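Local atomic coordinates of fructosyl amine:oxygen oxidoreductase (Neosartorya fumigata, PDB entry 4WCT), a protein that probably catalyses the FAD-dependent oxidative deglycation of fructosyl amines (Amadori products), with oxygen as electron acceptor. Residues K325-L330 / Q451-G456. Sequence-based numbering, arbitrary orientation. Where two conformers were deposited one is given.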
ATOM      1  N   LYS A 325       1.080  12.107  10.783  1.00  8.35           N
ATOM      2  CA  LYS A 325       1.926  13.291  10.790  1.00  9.08           C
ATOM      3  C   LYS A 325       2.297  13.698   9.374  1.00  9.12           C
ATOM      4  O   LYS A 325       2.757  12.848   8.582  1.00  9.73           O
ATOM      5  CB  LYS A 325       3.205  13.049  11.599  1.00 10.87           C
ATOM      6  CG  LYS A 325       3.926  14.316  11.995  1.00 13.42           C
ATOM      7  CD  LYS A 325       4.827  14.090  13.194  1.00 14.83           C
ATOM      8  CE  LYS A 325       5.644  15.320  13.512  1.00 19.46           C
ATOM      9  NZ  LYS A 325       4.943  16.279  14.389  1.00 30.79           N
ATOM     10  N   HIS A 326       2.068  14.983   9.073  1.00  9.42           N
ATOM     11  CA  HIS A 326       2.481  15.605   7.828  1.00  9.92           C
ATOM     12  C   HIS A 326       3.869  16.239   7.913  1.00 11.20           C
ATOM     13  O   HIS A 326       4.053  17.423   7.628  1.00 10.39           O
ATOM     14  CB  HIS A 326       1.452  16.616   7.378  1.00 11.00           C
ATOM     15  CG  HIS A 326       0.235  15.980   6.793  1.00 14.55           C
ATOM     16  ND1 HIS A 326      -0.677  16.697   6.045  1.00 14.60           N
ATOM     17  CD2 HIS A 326      -0.072  14.674   6.605  1.00 14.24           C
ATOM     18  CE1 HIS A 326      -1.564  15.857   5.528  1.00 16.25           C
ATOM     19  NE2 HIS A 326      -1.260  14.634   5.924  1.00 14.58           N
ATOM     20  N   GLN A 327       4.781  15.470   8.483  1.00  9.51           N
ATOM     21  CA  GLN A 327       6.231  15.719   8.397  1.00  9.39           C
ATOM     22  C   GLN A 327       6.892  14.351   8.312  1.00  8.90           C
ATOM     23  O   GLN A 327       6.237  13.338   8.524  1.00  8.77           O
ATOM     24  CB  GLN A 327       6.749  16.438   9.668  1.00  9.52           C
ATOM     25  CG  GLN A 327       6.127  17.795  10.021  1.00 10.75           C
ATOM     26  CD  GLN A 327       6.302  18.892   8.995  1.00 10.78           C
ATOM     27  OE1 GLN A 327       7.116  18.811   8.074  1.00 10.30           O
ATOM     28  NE2 GLN A 327       5.531  19.979   9.182  1.00 13.12           N
ATOM     29  N   ILE A 328       8.204  14.315   8.066  1.00  8.69           N
ATOM     30  CA  ILE A 328       8.969  13.079   8.146  1.00  8.27           C
ATOM     31  C   ILE A 328      10.214  13.306   8.987  1.00  8.61           C
ATOM     32  O   ILE A 328      10.606  14.476   9.210  1.00  9.25           O
ATOM     33  CB  ILE A 328       9.385  12.511   6.753  1.00  8.70           C
ATOM     34  CG1 ILE A 328      10.290  13.491   5.999  1.00  9.27           C
ATOM     35  CG2 ILE A 328       8.123  12.103   5.971  1.00  8.92           C
ATOM     36  CD1 ILE A 328      10.721  12.991   4.632  1.00 10.26           C
ATOM     37  N   PRO A 329      10.782  12.221   9.523  1.00  8.29           N
ATOM     38  CA  PRO A 329      12.013  12.461  10.258  1.00  8.94           C
ATOM     39  C   PRO A 329      13.081  13.113   9.388  1.00  8.65           C
ATOM     40  O   PRO A 329      13.208  12.821   8.198  1.00  8.94           O
ATOM     41  CB  PRO A 329      12.426  11.062  10.733  1.00  9.28           C
ATOM     42  CG  PRO A 329      11.130  10.317  10.827  1.00 10.48           C
ATOM     43  CD  PRO A 329      10.357  10.809   9.628  1.00  8.79           C
ATOM     44  N   LEU A 330      13.891  13.956  10.007  1.00  9.17           N
ATOM     45  CA  LEU A 330      14.985  14.613   9.289  1.00  8.92           C
ATOM     46  C   LEU A 330      15.890  13.582   8.623  1.00  7.90           C
ATOM     47  O   LEU A 330      16.499  13.869   7.575  1.00  9.50           O
ATOM     48  CB  LEU A 330      15.769  15.501  10.239  1.00  8.96           C
ATOM     49  CG  LEU A 330      15.013  16.750  10.726  1.00  9.61           C
ATOM     50  CD1 LEU A 330      15.805  17.447  11.815  1.00 11.40           C
ATOM     51  CD2 LEU A 330      14.718  17.707   9.587  1.00 10.30           C
ATOM     52  N   GLN A 451      13.232  16.366  15.763  1.00 11.20           N
ATOM     53  CA  GLN A 451      13.959  15.608  14.760  0.50 11.43           C
ATOM     54  C   GLN A 451      13.104  15.407  13.492  1.00 11.03           C
ATOM     55  O   GLN A 451      13.357  14.470  12.742  1.00 11.54           O
ATOM     56  CB  GLN A 451      14.308  14.236  15.352  0.50 12.41           C
ATOM     57  CG  GLN A 451      15.072  13.278  14.443  0.50 12.65           C
ATOM     58  CD  GLN A 451      16.432  13.792  14.067  0.50 14.38           C
ATOM     59  OE1 GLN A 451      16.952  14.724  14.695  0.50 16.54           O
ATOM     60  NE2 GLN A 451      17.011  13.223  12.999  0.50 15.55           N
ATOM     61  N   TRP A 452      12.103  16.257  13.279  1.00 10.18           N
ATOM     62  CA  TRP A 452      11.199  16.129  12.125  1.00  9.54           C
ATOM     63  C   TRP A 452      11.377  17.327  11.191  1.00  9.55           C
ATOM     64  O   TRP A 452      11.815  18.406  11.611  1.00  9.80           O
ATOM     65  CB  TRP A 452       9.754  16.060  12.614  1.00 10.44           C
ATOM     66  CG  TRP A 452       9.440  14.858  13.380  1.00  9.00           C
ATOM     67  CD1 TRP A 452       9.709  14.628  14.702  1.00 11.59           C
ATOM     68  CD2 TRP A 452       8.772  13.692  12.900  1.00  9.33           C
ATOM     69  NE1 TRP A 452       9.205  13.415  15.082  1.00 12.24           N
ATOM     70  CE2 TRP A 452       8.622  12.815  13.998  1.00 10.05           C
ATOM     71  CE3 TRP A 452       8.168  13.345  11.686  1.00  8.21           C
ATOM     72  CZ2 TRP A 452       7.938  11.603  13.893  1.00  9.51           C
ATOM     73  CZ3 TRP A 452       7.497  12.163  11.596  1.00  9.71           C
ATOM     74  CH2 TRP A 452       7.381  11.296  12.682  1.00  8.93           C
ATOM     75  N   THR A 453      10.978  17.165   9.925  1.00 10.13           N
ATOM     76  CA  THR A 453      10.839  18.298   9.037  1.00  9.66           C
ATOM     77  C   THR A 453       9.848  19.307   9.634  1.00 11.43           C
ATOM     78  O   THR A 453       9.031  18.973  10.517  1.00 11.25           O
ATOM     79  CB  THR A 453      10.395  17.866   7.615  1.00 10.31           C
ATOM     80  OG1 THR A 453       9.179  17.106   7.683  1.00 10.08           O
ATOM     81  CG2 THR A 453      11.474  17.002   6.951  1.00  9.29           C
ATOM     82  N   LYS A 454       9.972  20.542   9.159  1.00 12.46           N
ATOM     83  CA  LYS A 454       9.214  21.679   9.678  1.00 14.08           C
ATOM     84  C   LYS A 454       8.592  22.437   8.519  1.00 15.41           C
ATOM     85  O   LYS A 454       8.439  23.657   8.552  1.00 16.16           O
ATOM     86  CB  LYS A 454      10.122  22.548  10.567  1.00 15.31           C
ATOM     87  CG  LYS A 454      10.510  21.803  11.841  1.00 18.55           C
ATOM     88  CD  LYS A 454      11.807  22.329  12.471  1.00 26.80           C
ATOM     89  CE  LYS A 454      12.255  21.424  13.633  1.00 27.50           C
ATOM     90  NZ  LYS A 454      13.145  20.290  13.198  1.00 20.58           N
ATOM     91  N   ILE A 455       8.010  21.669   7.605  1.00 13.02           N
ATOM     92  CA  ILE A 455       7.382  22.243   6.439  1.00 13.38           C
ATOM     93  C   ILE A 455       6.144  23.001   6.876  1.00 16.33           C
ATOM     94  O   ILE A 455       5.320  22.474   7.596  1.00 14.81           O
ATOM     95  CB  ILE A 455       7.001  21.153   5.406  1.00 13.11           C
ATOM     96  CG1 ILE A 455       8.270  20.423   4.937  1.00 13.23           C
ATOM     97  CG2 ILE A 455       6.301  21.780   4.200  1.00 15.01           C
ATOM     98  CD1 ILE A 455       7.993  19.042   4.383  1.00 15.41           C
ATOM     99  N   GLY A 456       6.044  24.257   6.432  1.00 19.41           N
ATOM    100  CA  GLY A 456       4.879  25.088   6.751  1.00 21.94           C
ATOM    101  C   GLY A 456       4.871  25.645   8.181  1.00 32.98           C
ATOM    102  O   GLY A 456       3.898  26.268   8.590  1.00 35.93           O
TER
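W452 is clamped between K325 and P329, which lie over opposite faces of its indole. The aliphatic part of K325 covers one face, K325 CD standing 3.6 Å from the centroid of the six-membered ring of W452. A bend at the end of the lysine chain (chi4 86°) carries K325 NZ over the five-membered ring of W452, 4.9 Å from its centroid, in a cation-pi contact. CG of P329 makes a CH-pi contact with the other face, while the backbone between Q327 and I328 abuts the indole edge.

The side-chain amide of Q327 bonds to T453 and I455. With CG beside the backbone N (chi1 -59°) and the chain bent at chi2, the amide folds over the T453 carbonyl toward I455. Q327 OE1 takes the T453 OG1 hydroxyl on an in-plane lone pair (2.7 Å) and also accepts the I455 amide, which arrives tilted from the carbonyl plane. Q327 NE2 donates almost exactly in its own amide plane to I455 O (3.0 Å). The T453 hydroxyl also accepts from I328 N.

Main-chain bonds complete the join: T453 N to I328 O and L330 N to Q451 O flank a single bridge between P329 and W452. The contact thus ties the loop leading into helix 330-343 to the C-terminal tail, with I328 resting on strand 253-263. Because Q327 uses both ends of its amide and T453 OG1 both donates and accepts, the buried side-chain carbonyl of Q327 and hydroxyl of T453 are matched within the contact, and the rotation of the Q327 amide is fixed.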